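Pullulanase (Klebsiella oxytoca, PDB 2YOC) hydrolyses alpha-1,6-glucosidic linkages in pullulan and related branched alpha-glucans, and is a substrate of a type 2 secretion system. Local coordinates at residues A37-Q41 against L104-S108; V47-T53 against A155-F160; S62-W68 against N112-G118. All coordinates share one frame; numbering follows the deposited sequence.

Interaction 1: A37-Q41 against L104-S108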
ATOM      1  N   ALA B  37      28.393  59.289 -25.146  1.00147.01           N
ATOM      2  CA  ALA B  37      27.739  59.733 -23.910  1.00147.09           C
ATOM      3  C   ALA B  37      28.236  61.109 -23.471  1.00152.78           C
ATOM      4  O   ALA B  37      29.441  61.294 -23.304  1.00152.25           O
ATOM      5  CB  ALA B  37      27.960  58.712 -22.802  1.00146.62           C
ATOM      6  N   VAL B  38      27.303  62.074 -23.314  1.00151.52           N
ATOM      7  CA  VAL B  38      27.604  63.464 -22.907  1.00154.13           C
ATOM      8  C   VAL B  38      27.404  63.686 -21.364  1.00159.84           C
ATOM      9  O   VAL B  38      27.122  62.710 -20.657  1.00158.18           O
ATOM     10  CB  VAL B  38      27.009  64.579 -23.843  1.00158.89           C
ATOM     11  CG1 VAL B  38      27.090  64.201 -25.321  1.00158.29           C
ATOM     12  CG2 VAL B  38      25.585  65.006 -23.458  1.00158.26           C
ATOM     13  N   GLU B  39      27.571  64.943 -20.852  1.00158.36           N
ATOM     14  CA  GLU B  39      27.433  65.272 -19.418  1.00158.90           C
ATOM     15  C   GLU B  39      26.069  64.954 -18.800  1.00162.31           C
ATOM     16  O   GLU B  39      25.029  65.273 -19.391  1.00162.35           O
ATOM     17  CB  GLU B  39      27.826  66.713 -19.124  1.00162.64           C
ATOM     18  CG  GLU B  39      29.315  66.913 -19.155  1.00172.25           C
ATOM     19  CD  GLU B  39      29.728  68.285 -18.692  1.00189.38           C
ATOM     20  OE1 GLU B  39      29.271  69.294 -19.279  1.00182.69           O
ATOM     21  OE2 GLU B  39      30.511  68.347 -17.722  1.00180.27           O
ATOM     22  N   ASN B  40      26.091  64.340 -17.590  1.00157.19           N
ATOM     23  CA  ASN B  40      24.929  63.929 -16.781  1.00155.81           C
ATOM     24  C   ASN B  40      23.906  63.038 -17.534  1.00157.01           C
ATOM     25  O   ASN B  40      22.686  63.191 -17.382  1.00156.14           O
ATOM     26  CB  ASN B  40      24.274  65.138 -16.073  1.00159.93           C
ATOM     27  CG  ASN B  40      24.184  65.025 -14.561  1.00187.94           C
ATOM     28  OD1 ASN B  40      25.163  64.722 -13.858  1.00180.37           O
ATOM     29  ND2 ASN B  40      23.014  65.335 -14.019  1.00181.87           N
ATOM     30  N   GLN B  41      24.441  62.097 -18.344  1.00152.04           N
ATOM     31  CA  GLN B  41      23.714  61.102 -19.147  1.00149.61           C
ATOM     32  C   GLN B  41      24.637  59.976 -19.651  1.00153.27           C
ATOM     33  O   GLN B  41      25.723  60.260 -20.159  1.00154.22           O
ATOM     34  CB  GLN B  41      22.891  61.726 -20.300  1.00150.60           C
ATOM     35  CG  GLN B  41      23.666  62.648 -21.226  1.00149.33           C
ATOM     36  CD  GLN B  41      23.356  62.356 -22.666  1.00147.03           C
ATOM     37  OE1 GLN B  41      24.018  61.541 -23.313  1.00133.22           O
ATOM     38  NE2 GLN B  41      22.356  63.028 -23.206  1.00136.72           N
ATOM     39  N   LEU B 104      21.175  60.973 -16.142  1.00139.69           N
ATOM     40  CA  LEU B 104      21.788  60.818 -14.830  1.00139.10           C
ATOM     41  C   LEU B 104      21.533  61.953 -13.855  1.00145.34           C
ATOM     42  O   LEU B 104      21.163  63.061 -14.250  1.00146.44           O
ATOM     43  CB  LEU B 104      23.289  60.587 -14.976  1.00139.09           C
ATOM     44  CG  LEU B 104      23.701  59.146 -15.067  1.00142.05           C
ATOM     45  CD1 LEU B 104      24.588  58.925 -16.215  1.00141.95           C
ATOM     46  CD2 LEU B 104      24.400  58.714 -13.887  1.00144.54           C
ATOM     47  N   ASN B 105      21.712  61.649 -12.567  1.00141.92           N
ATOM     48  CA  ASN B 105      21.605  62.559 -11.433  1.00143.50           C
ATOM     49  C   ASN B 105      23.040  63.070 -11.146  1.00150.28           C
ATOM     50  O   ASN B 105      23.276  64.281 -11.106  1.00151.76           O
ATOM     51  CB  ASN B 105      20.927  61.808 -10.252  1.00141.44           C
ATOM     52  CG  ASN B 105      21.385  62.028  -8.814  1.00155.34           C
ATOM     53  OD1 ASN B 105      22.413  62.644  -8.503  1.00145.81           O
ATOM     54  ND2 ASN B 105      20.632  61.446  -7.891  1.00143.96           N
ATOM     55  N   LYS B 106      23.993  62.129 -11.010  1.00147.24           N
ATOM     56  CA  LYS B 106      25.415  62.385 -10.764  1.00148.83           C
ATOM     57  C   LYS B 106      26.316  61.589 -11.734  1.00154.34           C
ATOM     58  O   LYS B 106      26.040  60.415 -12.010  1.00152.58           O
ATOM     59  CB  LYS B 106      25.801  62.116  -9.283  1.00150.91           C
ATOM     60  CG  LYS B 106      25.497  60.709  -8.763  1.00160.15           C
ATOM     61  CD  LYS B 106      26.031  60.477  -7.359  1.00167.60           C
ATOM     62  CE  LYS B 106      25.827  59.055  -6.878  1.00170.94           C
ATOM     63  NZ  LYS B 106      24.382  58.722  -6.715  1.00175.81           N
ATOM     64  N   GLU B 107      27.410  62.231 -12.226  1.00153.00           N
ATOM     65  CA  GLU B 107      28.400  61.618 -13.130  1.00152.02           C
ATOM     66  C   GLU B 107      29.290  60.570 -12.413  1.00154.74           C
ATOM     67  O   GLU B 107      30.046  59.851 -13.075  1.00153.24           O
ATOM     68  CB  GLU B 107      29.256  62.695 -13.827  1.00155.05           C
ATOM     69  CG  GLU B 107      28.571  63.415 -14.981  1.00160.17           C
ATOM     70  CD  GLU B 107      29.502  64.172 -15.912  1.00167.63           C
ATOM     71  OE1 GLU B 107      30.443  64.829 -15.411  1.00157.86           O
ATOM     72  OE2 GLU B 107      29.299  64.101 -17.145  1.00147.55           O
ATOM     73  N   SER B 108      29.189  60.502 -11.060  1.00151.50           N
ATOM     74  CA  SER B 108      29.893  59.571 -10.172  1.00150.38           C
ATOM     75  C   SER B 108      28.958  58.398  -9.767  1.00152.80           C
ATOM     76  O   SER B 108      27.750  58.460  -9.998  1.00152.23           O
ATOM     77  CB  SER B 108      30.391  60.315  -8.936  1.00154.39           C
ATOM     78  OG  SER B 108      30.907  59.428  -7.959  1.00159.93           O
TER
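Three hydrogen bonds join Asn40 to the loop 104-108, two through its backbone, one accepted and one donated, and one through its side chain. In the first, Leu104 N donates to Asn40 O at 3.0 Å. In the second, Asn40 N reaches Glu107 OE2 at 3.2 Å, meeting the carboxylate from above its plane. The third runs from Asn40 ND2 to Asn105 O (3.1 Å); the acceptor lies in the plane of the Asn40 amide, whereas the donor stands well above the plane of the Asn105 carbonyl. Asn40 is the third residue of a type II beta turn from Val38 to Gln41. The contact ties this turn, which leads into strand 41-46, to the connection between strands 99-103 and 110-117, at the protein surface. Leu104 turns its side chain onto the turn: CD1 lies 3.6 Å from Gln41 C and CB packs beside the Asn40 carbonyl; Leu104 also touches Ala42 and Phe131. As for charge, Glu107 has CG anti to its carbonyl carbon (chi1 -77°), and its extended chain carries OE2 over to Asn40 N beside Glu39. Glu39 OE2 and Glu107 OE1 stand 4.2 Å apart, a proximity of like charges probably eased by Arg137, which forms a long, weak ion pair with Glu107.

Interaction 2: V47-T53 against A155-F160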
ATOM      1  N   VAL B  47      24.367  45.163 -28.627  1.00131.45           N
ATOM      2  CA  VAL B  47      24.973  44.674 -29.847  1.00131.92           C
ATOM      3  C   VAL B  47      24.130  43.469 -30.285  1.00137.67           C
ATOM      4  O   VAL B  47      24.172  42.392 -29.667  1.00136.43           O
ATOM      5  CB  VAL B  47      26.497  44.427 -29.748  1.00135.95           C
ATOM      6  CG1 VAL B  47      27.070  44.051 -31.112  1.00135.87           C
ATOM      7  CG2 VAL B  47      27.214  45.665 -29.208  1.00137.06           C
ATOM      8  N   ASP B  48      23.259  43.725 -31.279  1.00136.01           N
ATOM      9  CA  ASP B  48      22.340  42.731 -31.814  1.00135.38           C
ATOM     10  C   ASP B  48      23.058  41.839 -32.789  1.00140.77           C
ATOM     11  O   ASP B  48      23.450  42.274 -33.877  1.00140.88           O
ATOM     12  CB  ASP B  48      21.095  43.380 -32.456  1.00137.41           C
ATOM     13  CG  ASP B  48      19.937  42.427 -32.720  1.00144.20           C
ATOM     14  OD1 ASP B  48      19.950  41.297 -32.172  1.00142.72           O
ATOM     15  OD2 ASP B  48      19.006  42.816 -33.452  1.00150.29           O
ATOM     16  N   ILE B  49      23.265  40.592 -32.369  1.00138.09           N
ATOM     17  CA  ILE B  49      23.931  39.565 -33.168  1.00138.05           C
ATOM     18  C   ILE B  49      22.992  39.136 -34.294  1.00142.98           C
ATOM     19  O   ILE B  49      23.392  39.199 -35.452  1.00143.14           O
ATOM     20  CB  ILE B  49      24.512  38.409 -32.289  1.00140.12           C
ATOM     21  CG1 ILE B  49      25.041  37.207 -33.122  1.00139.59           C
ATOM     22  CG2 ILE B  49      23.585  37.984 -31.117  1.00139.65           C
ATOM     23  CD1 ILE B  49      26.370  36.633 -32.632  1.00142.30           C
ATOM     24  N   ALA B  50      21.714  38.823 -33.968  1.00139.53           N
ATOM     25  CA  ALA B  50      20.670  38.454 -34.931  1.00139.09           C
ATOM     26  C   ALA B  50      20.418  39.595 -35.948  1.00145.97           C
ATOM     27  O   ALA B  50      20.132  39.330 -37.121  1.00145.53           O
ATOM     28  CB  ALA B  50      19.384  38.109 -34.194  1.00138.78           C
ATOM     29  N   GLY B  51      20.575  40.838 -35.482  1.00144.55           N
ATOM     30  CA  GLY B  51      20.397  42.047 -36.275  1.00145.69           C
ATOM     31  C   GLY B  51      21.503  42.306 -37.269  1.00151.68           C
ATOM     32  O   GLY B  51      21.229  42.815 -38.358  1.00152.01           O
ATOM     33  N   ILE B  52      22.760  41.982 -36.895  1.00149.41           N
ATOM     34  CA  ILE B  52      23.937  42.159 -37.765  1.00150.60           C
ATOM     35  C   ILE B  52      24.141  41.003 -38.736  1.00155.09           C
ATOM     36  O   ILE B  52      24.769  41.187 -39.785  1.00156.04           O
ATOM     37  CB  ILE B  52      25.222  42.617 -37.055  1.00154.73           C
ATOM     38  CG1 ILE B  52      25.673  41.629 -35.978  1.00154.72           C
ATOM     39  CG2 ILE B  52      25.002  43.978 -36.482  1.00156.92           C
ATOM     40  CD1 ILE B  52      26.776  42.119 -35.034  1.00164.46           C
ATOM     41  N   THR B  53      23.556  39.827 -38.425  1.00150.43           N
ATOM     42  CA  THR B  53      23.587  38.663 -39.313  1.00149.63           C
ATOM     43  C   THR B  53      22.617  38.877 -40.477  1.00152.21           C
ATOM     44  O   THR B  53      22.351  37.956 -41.246  1.00151.18           O
ATOM     45  CB  THR B  53      23.439  37.341 -38.556  1.00160.82           C
ATOM     46  OG1 THR B  53      22.176  37.306 -37.898  1.00159.52           O
ATOM     47  CG2 THR B  53      24.600  37.062 -37.580  1.00161.04           C
ATOM     48  N   ALA B 155      32.753  44.482 -27.953  1.00110.61           N
ATOM     49  CA  ALA B 155      31.577  43.633 -27.839  1.00107.59           C
ATOM     50  C   ALA B 155      31.425  42.761 -29.092  1.00109.28           C
ATOM     51  O   ALA B 155      31.293  41.549 -28.969  1.00107.86           O
ATOM     52  CB  ALA B 155      30.339  44.482 -27.637  1.00108.02           C
ATOM     53  N   PHE B 156      31.467  43.371 -30.291  1.00104.94           N
ATOM     54  CA  PHE B 156      31.340  42.676 -31.579  1.00102.89           C
ATOM     55  C   PHE B 156      32.377  41.535 -31.702  1.00105.09           C
ATOM     56  O   PHE B 156      32.013  40.393 -32.047  1.00102.90           O
ATOM     57  CB  PHE B 156      31.423  43.701 -32.732  1.00105.07           C
ATOM     58  CG  PHE B 156      31.448  43.150 -34.133  1.00105.53           C
ATOM     59  CD1 PHE B 156      32.655  42.876 -34.761  1.00109.02           C
ATOM     60  CD2 PHE B 156      30.277  42.992 -34.859  1.00105.81           C
ATOM     61  CE1 PHE B 156      32.685  42.383 -36.065  1.00109.53           C
ATOM     62  CE2 PHE B 156      30.309  42.508 -36.168  1.00108.33           C
ATOM     63  CZ  PHE B 156      31.507  42.170 -36.745  1.00107.18           C
ATOM     64  N   ARG B 157      33.659  41.847 -31.369  1.00101.16           N
ATOM     65  CA  ARG B 157      34.770  40.883 -31.389  1.00 99.80           C
ATOM     66  C   ARG B 157      34.439  39.683 -30.463  1.00 97.97           C
ATOM     67  O   ARG B 157      34.586  38.520 -30.861  1.00 94.47           O
ATOM     68  CB  ARG B 157      36.086  41.570 -30.969  1.00101.50           C
ATOM     69  CG  ARG B 157      36.674  42.541 -31.997  1.00115.70           C
ATOM     70  CD  ARG B 157      37.841  43.294 -31.380  1.00128.19           C
ATOM     71  NE  ARG B 157      38.263  44.457 -32.166  1.00140.77           N
ATOM     72  CZ  ARG B 157      38.474  45.673 -31.659  1.00158.04           C
ATOM     73  NH1 ARG B 157      38.285  45.902 -30.365  1.00145.19           N
ATOM     74  NH2 ARG B 157      38.878  46.667 -32.442  1.00144.91           N
ATOM     75  N   ALA B 158      33.926  39.995 -29.254  1.00 93.05           N
ATOM     76  CA  ALA B 158      33.501  39.034 -28.249  1.00 90.89           C
ATOM     77  C   ALA B 158      32.314  38.231 -28.742  1.00 94.36           C
ATOM     78  O   ALA B 158      32.239  37.037 -28.488  1.00 93.20           O
ATOM     79  CB  ALA B 158      33.129  39.756 -26.983  1.00 91.46           C
ATOM     80  N   ALA B 159      31.396  38.869 -29.465  1.00 92.29           N
ATOM     81  CA  ALA B 159      30.223  38.210 -30.023  1.00 91.85           C
ATOM     82  C   ALA B 159      30.612  37.191 -31.094  1.00100.29           C
ATOM     83  O   ALA B 159      30.065  36.088 -31.130  1.00 99.39           O
ATOM     84  CB  ALA B 159      29.277  39.243 -30.595  1.00 92.81           C
ATOM     85  N   PHE B 160      31.591  37.532 -31.931  1.00101.70           N
ATOM     86  CA  PHE B 160      32.038  36.625 -32.994  1.00102.72           C
ATOM     87  C   PHE B 160      33.364  35.960 -32.632  1.00104.71           C
ATOM     88  O   PHE B 160      34.310  35.948 -33.417  1.00105.74           O
ATOM     89  CB  PHE B 160      32.045  37.373 -34.345  1.00106.56           C
ATOM     90  CG  PHE B 160      30.651  37.844 -34.704  1.00108.67           C
ATOM     91  CD1 PHE B 160      29.703  36.950 -35.184  1.00112.10           C
ATOM     92  CD2 PHE B 160      30.260  39.164 -34.488  1.00111.68           C
ATOM     93  CE1 PHE B 160      28.406  37.378 -35.488  1.00113.09           C
ATOM     94  CE2 PHE B 160      28.948  39.575 -34.751  1.00114.39           C
ATOM     95  CZ  PHE B 160      28.037  38.686 -35.264  1.00111.88           C
TER
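Ile52 and Phe160 meet in an apolar helix-helix contact between the short helix 49-52 and the C-terminal end of helix 152-159, with no hydrogen bond between the two segments. The CD1 methyl of Ile52 comes in at the edge of the Phe160 ring, in its plane, 3.4 Å from CE2. The same methyl lies 3.6 Å from Phe156 CD2, again at a ring edge, and so joins the two aromatic side chains. Ile49 approaches Phe160 obliquely, its CD1 3.6 Å from CE1, the two side chains running past each other in opposite directions. Its CD1 also lies near the backbone of Ala159. At the other end of the contact Val47 CG2 packs on Ala155 CB at 3.7 Å.

The next layer sets these groups in place. Ile52 carries CG1 between its backbone N and carbonyl carbon (chi1 60°), and the extended chain beyond CG1 delivers CD1 to both rings. Within the second segment Phe160 CD2 lies over one face of the Phe156 ring, offset toward its rim, while Phe156 itself also packs on Val30 and Pro31. Phe160 follows the last residue of its helix, and its N still bonds to Phe156 O, one helical turn back. Further out, Asp48 occupies the N-cap position of helix 49-52 and accepts a hydrogen bond from Tyr60 through OD2. Val47 is joined by backbone hydrogen bonding to Val141 of strand 138-141. At the far end of the small helix, Thr53 OG1 donates to Ala50 O at 3.0 Å.

Interaction 3: S62-W68 against N112-G118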
ATOM      1  N   SER B  62      10.030  46.142 -28.911  1.00123.92           N
ATOM      2  CA  SER B  62       9.971  45.147 -27.838  1.00121.89           C
ATOM      3  C   SER B  62      11.099  45.292 -26.798  1.00123.56           C
ATOM      4  O   SER B  62      10.904  44.909 -25.644  1.00123.11           O
ATOM      5  CB  SER B  62       9.949  43.739 -28.431  1.00122.99           C
ATOM      6  OG  SER B  62      11.037  43.508 -29.315  1.00127.81           O
ATOM      7  N   LYS B  63      12.256  45.868 -27.211  1.00117.85           N
ATOM      8  CA  LYS B  63      13.445  46.109 -26.389  1.00116.59           C
ATOM      9  C   LYS B  63      13.240  47.279 -25.433  1.00120.47           C
ATOM     10  O   LYS B  63      12.786  48.350 -25.853  1.00121.43           O
ATOM     11  CB  LYS B  63      14.688  46.322 -27.277  1.00117.97           C
ATOM     12  CG  LYS B  63      15.519  45.065 -27.544  1.00113.22           C
ATOM     13  CD  LYS B  63      14.803  44.023 -28.395  1.00112.71           C
ATOM     14  CE  LYS B  63      15.674  42.841 -28.688  1.00114.56           C
ATOM     15  NZ  LYS B  63      15.041  41.949 -29.685  1.00122.83           N
ATOM     16  N   ASN B  64      13.550  47.055 -24.141  1.00115.57           N
ATOM     17  CA  ASN B  64      13.398  48.040 -23.062  1.00116.33           C
ATOM     18  C   ASN B  64      14.312  47.769 -21.868  1.00120.63           C
ATOM     19  O   ASN B  64      14.646  46.619 -21.587  1.00119.38           O
ATOM     20  CB  ASN B  64      11.935  48.110 -22.589  1.00116.07           C
ATOM     21  CG  ASN B  64      11.374  46.795 -22.091  1.00136.12           C
ATOM     22  OD1 ASN B  64      11.312  45.797 -22.817  1.00130.84           O
ATOM     23  ND2 ASN B  64      10.905  46.783 -20.854  1.00123.71           N
ATOM     24  N   LEU B  65      14.681  48.821 -21.140  1.00118.48           N
ATOM     25  CA  LEU B  65      15.521  48.649 -19.961  1.00118.27           C
ATOM     26  C   LEU B  65      14.733  48.878 -18.696  1.00123.23           C
ATOM     27  O   LEU B  65      14.137  49.949 -18.536  1.00123.08           O
ATOM     28  CB  LEU B  65      16.714  49.621 -19.941  1.00119.18           C
ATOM     29  CG  LEU B  65      17.506  49.871 -21.198  1.00123.98           C
ATOM     30  CD1 LEU B  65      18.589  50.854 -20.913  1.00124.97           C
ATOM     31  CD2 LEU B  65      18.102  48.582 -21.760  1.00126.61           C
ATOM     32  N   TYR B  66      14.767  47.908 -17.764  1.00120.39           N
ATOM     33  CA  TYR B  66      14.158  48.137 -16.457  1.00120.67           C
ATOM     34  C   TYR B  66      15.255  48.817 -15.634  1.00126.84           C
ATOM     35  O   TYR B  66      16.245  48.177 -15.257  1.00126.96           O
ATOM     36  CB  TYR B  66      13.613  46.859 -15.777  1.00119.79           C
ATOM     37  CG  TYR B  66      13.011  47.132 -14.409  1.00120.55           C
ATOM     38  CD1 TYR B  66      11.753  47.719 -14.280  1.00122.81           C
ATOM     39  CD2 TYR B  66      13.711  46.830 -13.244  1.00120.66           C
ATOM     40  CE1 TYR B  66      11.210  48.002 -13.025  1.00123.50           C
ATOM     41  CE2 TYR B  66      13.172  47.099 -11.984  1.00121.63           C
ATOM     42  CZ  TYR B  66      11.919  47.679 -11.879  1.00128.13           C
ATOM     43  OH  TYR B  66      11.387  47.931 -10.636  1.00127.97           O
ATOM     44  N   LEU B  67      15.117  50.139 -15.461  1.00124.22           N
ATOM     45  CA  LEU B  67      16.061  50.984 -14.734  1.00124.94           C
ATOM     46  C   LEU B  67      15.480  51.346 -13.360  1.00129.72           C
ATOM     47  O   LEU B  67      14.267  51.558 -13.244  1.00129.07           O
ATOM     48  CB  LEU B  67      16.422  52.206 -15.585  1.00126.19           C
ATOM     49  CG  LEU B  67      17.181  51.889 -16.887  1.00130.25           C
ATOM     50  CD1 LEU B  67      16.753  52.806 -18.004  1.00131.73           C
ATOM     51  CD2 LEU B  67      18.677  51.957 -16.692  1.00131.82           C
ATOM     52  N   TRP B  68      16.331  51.318 -12.306  1.00127.47           N
ATOM     53  CA  TRP B  68      15.905  51.503 -10.911  1.00128.13           C
ATOM     54  C   TRP B  68      17.023  51.913  -9.960  1.00132.42           C
ATOM     55  O   TRP B  68      18.144  51.412 -10.061  1.00131.28           O
ATOM     56  CB  TRP B  68      15.239  50.209 -10.393  1.00125.73           C
ATOM     57  CG  TRP B  68      16.087  48.975 -10.561  1.00125.31           C
ATOM     58  CD1 TRP B  68      16.406  48.339 -11.729  1.00127.34           C
ATOM     59  CD2 TRP B  68      16.729  48.245  -9.521  1.00124.50           C
ATOM     60  NE1 TRP B  68      17.226  47.268 -11.478  1.00125.71           N
ATOM     61  CE2 TRP B  68      17.428  47.175 -10.127  1.00127.25           C
ATOM     62  CE3 TRP B  68      16.776  48.385  -8.128  1.00126.07           C
ATOM     63  CZ2 TRP B  68      18.183  46.267  -9.389  1.00125.88           C
ATOM     64  CZ3 TRP B  68      17.512  47.475  -7.398  1.00126.94           C
ATOM     65  CH2 TRP B  68      18.205  46.431  -8.024  1.00126.54           C
ATOM     66  N   ASN B 112      21.754  50.705 -12.125  1.00129.03           N
ATOM     67  CA  ASN B 112      21.210  49.335 -12.248  1.00126.03           C
ATOM     68  C   ASN B 112      20.424  49.185 -13.560  1.00125.81           C
ATOM     69  O   ASN B 112      19.349  49.775 -13.708  1.00125.34           O
ATOM     70  CB  ASN B 112      20.296  48.964 -11.065  1.00125.57           C
ATOM     71  CG  ASN B 112      20.922  49.024  -9.704  1.00137.54           C
ATOM     72  OD1 ASN B 112      21.725  48.164  -9.316  1.00130.07           O
ATOM     73  ND2 ASN B 112      20.491  49.997  -8.919  1.00126.10           N
ATOM     74  N   VAL B 113      20.962  48.394 -14.501  1.00119.29           N
ATOM     75  CA  VAL B 113      20.330  48.150 -15.801  1.00117.57           C
ATOM     76  C   VAL B 113      19.938  46.674 -15.962  1.00119.11           C
ATOM     77  O   VAL B 113      20.754  45.777 -15.746  1.00116.47           O
ATOM     78  CB  VAL B 113      21.209  48.608 -16.998  1.00121.12           C
ATOM     79  CG1 VAL B 113      20.374  48.765 -18.268  1.00120.31           C
ATOM     80  CG2 VAL B 113      21.970  49.889 -16.685  1.00122.60           C
ATOM     81  N   ILE B 114      18.684  46.436 -16.353  1.00115.62           N
ATOM     82  CA  ILE B 114      18.189  45.108 -16.684  1.00113.69           C
ATOM     83  C   ILE B 114      17.735  45.248 -18.116  1.00115.96           C
ATOM     84  O   ILE B 114      16.773  45.965 -18.405  1.00116.51           O
ATOM     85  CB  ILE B 114      17.093  44.534 -15.742  1.00116.31           C
ATOM     86  CG1 ILE B 114      17.651  44.302 -14.318  1.00117.54           C
ATOM     87  CG2 ILE B 114      16.534  43.224 -16.320  1.00114.52           C
ATOM     88  CD1 ILE B 114      16.624  44.283 -13.213  1.00125.73           C
ATOM     89  N   VAL B 115      18.491  44.637 -19.014  1.00110.09           N
ATOM     90  CA  VAL B 115      18.222  44.672 -20.443  1.00108.93           C
ATOM     91  C   VAL B 115      17.135  43.627 -20.767  1.00108.08           C
ATOM     92  O   VAL B 115      17.272  42.463 -20.389  1.00106.23           O
ATOM     93  CB  VAL B 115      19.549  44.489 -21.223  1.00113.00           C
ATOM     94  CG1 VAL B 115      19.303  44.298 -22.716  1.00112.51           C
ATOM     95  CG2 VAL B 115      20.494  45.665 -20.971  1.00114.04           C
ATOM     96  N   ARG B 116      16.027  44.070 -21.396  1.00102.71           N
ATOM     97  CA  ARG B 116      14.877  43.207 -21.694  1.00100.69           C
ATOM     98  C   ARG B 116      14.300  43.329 -23.115  1.00104.92           C
ATOM     99  O   ARG B 116      14.527  44.316 -23.807  1.00105.61           O
ATOM    100  CB  ARG B 116      13.732  43.484 -20.696  1.00 97.38           C
ATOM    101  CG  ARG B 116      14.041  43.289 -19.222  1.00 96.52           C
ATOM    102  CD  ARG B 116      12.771  43.437 -18.407  1.00102.44           C
ATOM    103  NE  ARG B 116      12.350  44.834 -18.245  1.00104.25           N
ATOM    104  CZ  ARG B 116      11.102  45.222 -18.001  1.00112.00           C
ATOM    105  NH1 ARG B 116      10.124  44.327 -17.915  1.00 93.12           N
ATOM    106  NH2 ARG B 116      10.816  46.508 -17.860  1.00 98.90           N
ATOM    107  N   ASP B 117      13.521  42.307 -23.516  1.00101.33           N
ATOM    108  CA  ASP B 117      12.734  42.183 -24.755  1.00100.49           C
ATOM    109  C   ASP B 117      11.343  41.794 -24.217  1.00 99.88           C
ATOM    110  O   ASP B 117      11.013  40.619 -24.048  1.00 96.19           O
ATOM    111  CB  ASP B 117      13.319  41.106 -25.703  1.00102.18           C
ATOM    112  CG  ASP B 117      12.729  41.044 -27.110  1.00114.19           C
ATOM    113  OD1 ASP B 117      11.527  41.362 -27.271  1.00114.75           O
ATOM    114  OD2 ASP B 117      13.438  40.578 -28.029  1.00120.43           O
ATOM    115  N   GLY B 118      10.593  42.819 -23.860  1.00 97.12           N
ATOM    116  CA  GLY B 118       9.304  42.675 -23.211  1.00 96.70           C
ATOM    117  C   GLY B 118       9.542  42.643 -21.717  1.00 99.90           C
ATOM    118  O   GLY B 118      10.340  43.427 -21.192  1.00 99.35           O
TER
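Two antiparallel strands, 63-68 and 110-117, form neighbouring members of a three-stranded sheet in the bacterial pullulanase-associated domain. Paired backbone bonds join Asn64 with Arg116 and Tyr66 with Ile114; Tyr66 N meets Ile114 O in the carbonyl plane at 2.9 Å. Beyond the last bridge, Gly118 N still bonds to Ser62 O.

Lys63 NZ forms a salt bridge with Asp117 OD2 (2.7 Å), approaching from above the carboxylate plane; a bend at chi2 (67°) turns the lysine chain toward it. The other oxygen, OD1, receives a weak bond from Ser62 OG. On the same face Leu65 CD1 and Leu67 CD2 pack against the methyls of Val113. The opposite face carries larger groups. Asn112 CB lies over the five-membered ring of Trp68, 3.7 Å from its centroid, with the amide stacked nearly parallel to the indole, while Asn112 ND2 donates to Trp68 O at 3.0 Å. Ile114 CD1 meets the edge of the Tyr66 ring. Arg116 runs alongside Tyr66, its guanidinium almost perpendicular to the ring, and makes a cation-pi contact with Trp83 of its own chain, whose carbonyl O accepts a hydrogen bond from NH1.

On this face Tyr66 of a second subunit packs on Tyr66, and Trp83 of that subunit on Ile114. Strand 127-130 flanks strand 110-117 on its other side, and strand 99-103 packs on the Leu65 and Leu67 face through Trp100 and Ile102.

Overall arrangement
The three contacts lie on the same side of the chain's centre, in the N-terminal part of the protein. Interaction 1 is at the surface and depends on polar bonds between loops, whereas interactions 2 and 3 are largely buried. Interaction 2 is almost wholly apolar, with no hydrogen bond between its segments; interaction 3 combines backbone pairing with packing on both faces of a sheet, and it alone of the three touches another subunit. Strand 41-46 spans the chain between the first segments of interactions 1 and 2, while the loop 104-108 of interaction 1 runs on into strand 110-117, which interaction 3 pairs. Interaction 3 is nested within the loop closed by interaction 2, their centres 19 Å apart.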